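Local coordinates for DUF1254 domain-containing protein (Vibrio parahaemolyticus, PDB 3U07), which is of unknown function but combines DUF1254 and DUF1214 family regions and, with a probable signal sequence, is likely exported, at residues P76-N80 and N357-A361; T82-M86 and A179-M183. The protein carries 2 engineered substitutions. All blocks are in the same frame, centred on the assembly; numbering follows the deposited sequence.

Contact 1 of 2, residues P76-N80 and N357-A361; sequences PTINN and NRLMA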
# COMPACT_ATOMS: atom_id res chain seq x y z
N PRO A 76 -11.27 -1.12 7.17
CA PRO A 76 -10.51 -2.35 7.44
C PRO A 76 -10.21 -3.19 6.20
O PRO A 76 -9.50 -2.75 5.30
CB PRO A 76 -11.39 -3.08 8.45
CG PRO A 76 -11.97 -1.95 9.24
CD PRO A 76 -12.38 -0.98 8.14
N THR A 77 -10.76 -4.40 6.16
CA THR A 77 -10.56 -5.33 5.05
C THR A 77 -9.07 -5.65 4.91
O THR A 77 -8.48 -5.45 3.84
CB THR A 77 -11.08 -4.75 3.72
OG1 THR A 77 -12.40 -4.22 3.90
CG2 THR A 77 -11.13 -5.83 2.65
N ILE A 78 -8.47 -6.14 5.99
CA ILE A 78 -7.04 -6.47 6.00
C ILE A 78 -6.74 -7.94 5.69
O ILE A 78 -7.54 -8.83 5.99
CB ILE A 78 -6.40 -6.11 7.36
CG1 ILE A 78 -4.87 -6.15 7.24
CG2 ILE A 78 -6.90 -7.06 8.44
CD1 ILE A 78 -4.14 -5.83 8.53
N ASN A 79 -5.56 -8.16 5.12
CA ASN A 79 -5.07 -9.48 4.73
C ASN A 79 -5.15 -10.58 5.78
O ASN A 79 -4.84 -10.37 6.95
CB ASN A 79 -3.61 -9.39 4.29
CG ASN A 79 -3.42 -8.58 3.03
OD1 ASN A 79 -4.17 -7.64 2.76
ND2 ASN A 79 -2.41 -8.93 2.25
N ASN A 80 -5.57 -11.77 5.34
CA ASN A 80 -5.64 -12.94 6.19
C ASN A 80 -4.50 -13.80 5.63
O ASN A 80 -4.31 -14.96 6.00
CB ASN A 80 -6.98 -13.67 6.03
CG ASN A 80 -7.15 -14.83 7.01
OD1 ASN A 80 -6.82 -14.70 8.19
ND2 ASN A 80 -7.67 -15.95 6.52
N ASN A 357 -18.91 -4.50 9.80
CA ASN A 357 -17.70 -4.01 10.45
C ASN A 357 -16.47 -4.07 9.54
O ASN A 357 -15.38 -3.65 9.94
CB ASN A 357 -17.41 -4.82 11.71
CG ASN A 357 -17.25 -6.30 11.43
OD1 ASN A 357 -16.99 -6.70 10.29
ND2 ASN A 357 -17.40 -7.12 12.46
N ARG A 358 -16.65 -4.58 8.33
CA ARG A 358 -15.55 -4.69 7.39
C ARG A 358 -14.39 -5.51 7.94
O ARG A 358 -13.24 -5.31 7.56
CB ARG A 358 -15.06 -3.30 7.00
CG ARG A 358 -16.01 -2.56 6.08
CD ARG A 358 -15.66 -1.10 6.03
NE ARG A 358 -16.17 -0.44 4.84
CZ ARG A 358 -15.74 0.74 4.41
NH1 ARG A 358 -14.80 1.39 5.09
NH2 ARG A 358 -16.24 1.27 3.30
N LEU A 359 -14.71 -6.43 8.84
CA LEU A 359 -13.71 -7.30 9.44
C LEU A 359 -14.07 -8.74 9.09
O LEU A 359 -15.18 -9.01 8.63
CB LEU A 359 -13.72 -7.17 10.97
CG LEU A 359 -13.61 -5.81 11.65
CD1 LEU A 359 -13.57 -6.03 13.15
CD2 LEU A 359 -12.36 -5.07 11.18
N MSE A 360 -13.13 -9.65 9.31
CA MSE A 360 -13.41 -11.06 9.04
C MSE A 360 -14.52 -11.46 10.01
O MSE A 360 -14.70 -10.83 11.05
CB MSE A 360 -12.16 -11.91 9.28
CG MSE A 360 -11.36 -12.15 8.01
SE MSE A 360 -9.56 -12.75 8.32
CE MSE A 360 -8.64 -11.09 7.95
N ALA A 361 -15.26 -12.51 9.66
CA ALA A 361 -16.36 -12.94 10.50
C ALA A 361 -16.09 -14.24 11.24
O ALA A 361 -15.52 -15.19 10.69
CB ALA A 361 -17.63 -13.07 9.66
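Two irregular loops run side by side, their end-to-end directions only 7° apart, and meet at the surface where the DUF1254 region touches the DUF1214 region. The one hydrogen bond between them is backbone to backbone: T77 N donates to R358 O at 3.0 Å. Both residues lie in the left-handed helical region, so each loop bends where the CA atoms of the two make the nearest approach, 5.5 Å. The R358 loop is braced from within by an Asx turn, L359 N to N357 OD1 at 2.7 Å. Apolar contacts join P76 CB to L359 CD2 (3.5 Å), P76 CD to R358 CB (3.7 Å) and I78 CG2 to M360 CE (4.4 Å). M360, a selenomethionine, also makes close van der Waals approaches to oxygens, CE 3.2 Å from I78 O and SE 3.4 Å from N80 OD1. Polar groups of 76-80 are tied to the DUF1214 region beyond this loop: T77 OG1 bonds to Y409 OH, I78 O to Y353 OH and N80 ND2 to S369 OG. With no salt bridge across them, the loops are joined by one main-chain hydrogen bond and van der Waals packing, and 76-80 is held further by its outside hydrogen bonds.

Contact 2 of 2, residues T82-M86 and A179-M183; sequences TLHLM and ALNYM
This is a helix-on-sheet contact within the DUF1254 region: the last turn of helix 173-183 lies against strand 82-90, an outermost strand of a four-stranded antiparallel sheet. The axes of 82-86 and 179-183 approach to 10.1 Å and run nearly parallel, 14° apart in their N-to-C directions. The strand is extended (L83 phi/psi -94/161°, L85 -130/133°). The helix keeps alpha values (A179 -56/-38°, M183 -58/-32°). In register, L83 faces A179 with CA atoms 8.1 Å apart, and L85 faces M183 at 7.8 Å. The two-residue repeat of the strand thus meets the four-residue repeat of the helix: L83 and L85 point their CB atoms toward the helix, A179 and M183 toward the strand, while H84 points away.

Both leucines are m,t (L83 chi1/chi2 -56/173°, L85 -83/-174°). M183, a selenomethionine with chi1 -25°, chi2 -150° and chi3 -14°, the first and last between wells, sets SE 3.5 Å from L83 CB and CE 3.4 Å from L85 CG. Its CE also approaches H84 O at 3.7 Å. L83 CD1 reaches A179 CB (3.9 Å) and touches L180 CG at 4.5 Å. No hydrogen bond crosses: apolar side chains separate the two backbones. Within the sheet, L83 and L85 bond to I168 and G166 of strand 161-169. I168 also touches A179 and M183, so the helix sits over both strands. The arrangement is typical of two-layer packing of a helix on one face of an antiparallel sheet, its axis nearly aligned with the strands.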
# COMPACT_ATOMS: atom_id res chain seq x y z
N THR A 82 -1.00 -12.46 5.26
CA THR A 82 0.32 -12.17 5.81
C THR A 82 0.41 -11.47 7.16
O THR A 82 -0.54 -10.85 7.62
CB THR A 82 1.11 -11.31 4.79
OG1 THR A 82 0.34 -10.15 4.44
CG2 THR A 82 1.41 -12.10 3.53
N LEU A 83 1.58 -11.61 7.79
CA LEU A 83 1.87 -10.95 9.06
C LEU A 83 2.56 -9.66 8.60
O LEU A 83 3.04 -9.59 7.47
CB LEU A 83 2.85 -11.78 9.89
CG LEU A 83 2.46 -13.22 10.21
CD1 LEU A 83 3.63 -13.91 10.88
CD2 LEU A 83 1.22 -13.26 11.10
N HIS A 84 2.64 -8.64 9.45
CA HIS A 84 3.25 -7.40 9.00
C HIS A 84 4.19 -6.71 9.97
O HIS A 84 4.11 -6.89 11.19
CB HIS A 84 2.17 -6.39 8.60
CG HIS A 84 1.59 -5.64 9.77
ND1 HIS A 84 0.55 -6.13 10.53
CD2 HIS A 84 1.96 -4.46 10.34
CE1 HIS A 84 0.31 -5.29 11.52
NE2 HIS A 84 1.14 -4.27 11.43
N LEU A 85 5.08 -5.91 9.40
CA LEU A 85 6.04 -5.10 10.14
C LEU A 85 5.89 -3.70 9.54
O LEU A 85 5.86 -3.55 8.31
CB LEU A 85 7.47 -5.60 9.96
CG LEU A 85 7.95 -6.76 10.83
CD1 LEU A 85 9.43 -6.98 10.59
CD2 LEU A 85 7.70 -6.44 12.31
N MSE A 86 5.79 -2.69 10.39
CA MSE A 86 5.63 -1.32 9.91
C MSE A 86 6.56 -0.36 10.62
O MSE A 86 7.00 -0.60 11.75
CB MSE A 86 4.20 -0.83 10.12
CG MSE A 86 3.14 -1.57 9.33
SE MSE A 86 1.38 -0.95 9.82
CE MSE A 86 1.57 -1.08 11.73
N ALA A 179 7.34 -18.07 10.39
CA ALA A 179 7.49 -16.74 9.82
C ALA A 179 7.90 -15.73 10.89
O ALA A 179 8.71 -14.85 10.63
CB ALA A 179 6.19 -16.31 9.16
N LEU A 180 7.35 -15.88 12.09
CA LEU A 180 7.67 -14.98 13.18
C LEU A 180 9.14 -15.05 13.57
O LEU A 180 9.74 -14.03 13.93
CB LEU A 180 6.81 -15.29 14.41
CG LEU A 180 5.83 -14.17 14.76
CD1 LEU A 180 5.08 -14.53 16.03
CD2 LEU A 180 6.60 -12.86 14.93
N ASN A 181 9.72 -16.24 13.51
CA ASN A 181 11.13 -16.39 13.84
C ASN A 181 11.96 -15.65 12.81
O ASN A 181 13.08 -15.21 13.09
CB ASN A 181 11.55 -17.86 13.88
CG ASN A 181 11.41 -18.47 15.25
OD1 ASN A 181 11.70 -17.81 16.26
ND2 ASN A 181 10.99 -19.72 15.31
N TYR A 182 11.42 -15.51 11.60
CA TYR A 182 12.11 -14.80 10.54
C TYR A 182 11.95 -13.29 10.69
O TYR A 182 12.93 -12.54 10.63
CB TYR A 182 11.60 -15.26 9.17
CG TYR A 182 12.24 -16.54 8.69
CD1 TYR A 182 13.62 -16.62 8.49
CD2 TYR A 182 11.48 -17.68 8.41
CE1 TYR A 182 14.22 -17.79 8.03
CE2 TYR A 182 12.07 -18.85 7.95
CZ TYR A 182 13.44 -18.91 7.77
OH TYR A 182 14.03 -20.07 7.33
N MSE A 183 10.72 -12.84 10.92
CA MSE A 183 10.45 -11.41 11.07
C MSE A 183 11.27 -10.80 12.20
O MSE A 183 11.64 -9.63 12.13
CB MSE A 183 8.97 -11.15 11.34
CG MSE A 183 8.03 -12.22 10.84
SE MSE A 183 6.29 -11.55 10.36
CE MSE A 183 6.38 -9.80 11.17

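How the contacts relate
The two contacts adjoin in sequence: the loop 76-80 of contact 1 leads into the strand 82-86 of contact 2, and their centres lie 19 Å apart. None of the touching residues of contact 1 is buried, whereas A179 and M183 of contact 2 are. Contact 1 is between family regions, its segments 277 residues apart; contact 2 stays within one, spans 93 residues and joins a regular strand to a regular helix. Selenomethionine occupies a central place in both, M360 against backbone and amide oxygens as well as I78, M183 chiefly between leucines. Accordingly, contact 1 mixes polar and apolar interactions, whereas contact 2 is apolar, the backbones of L83 and L85 being paired with strand 161-169.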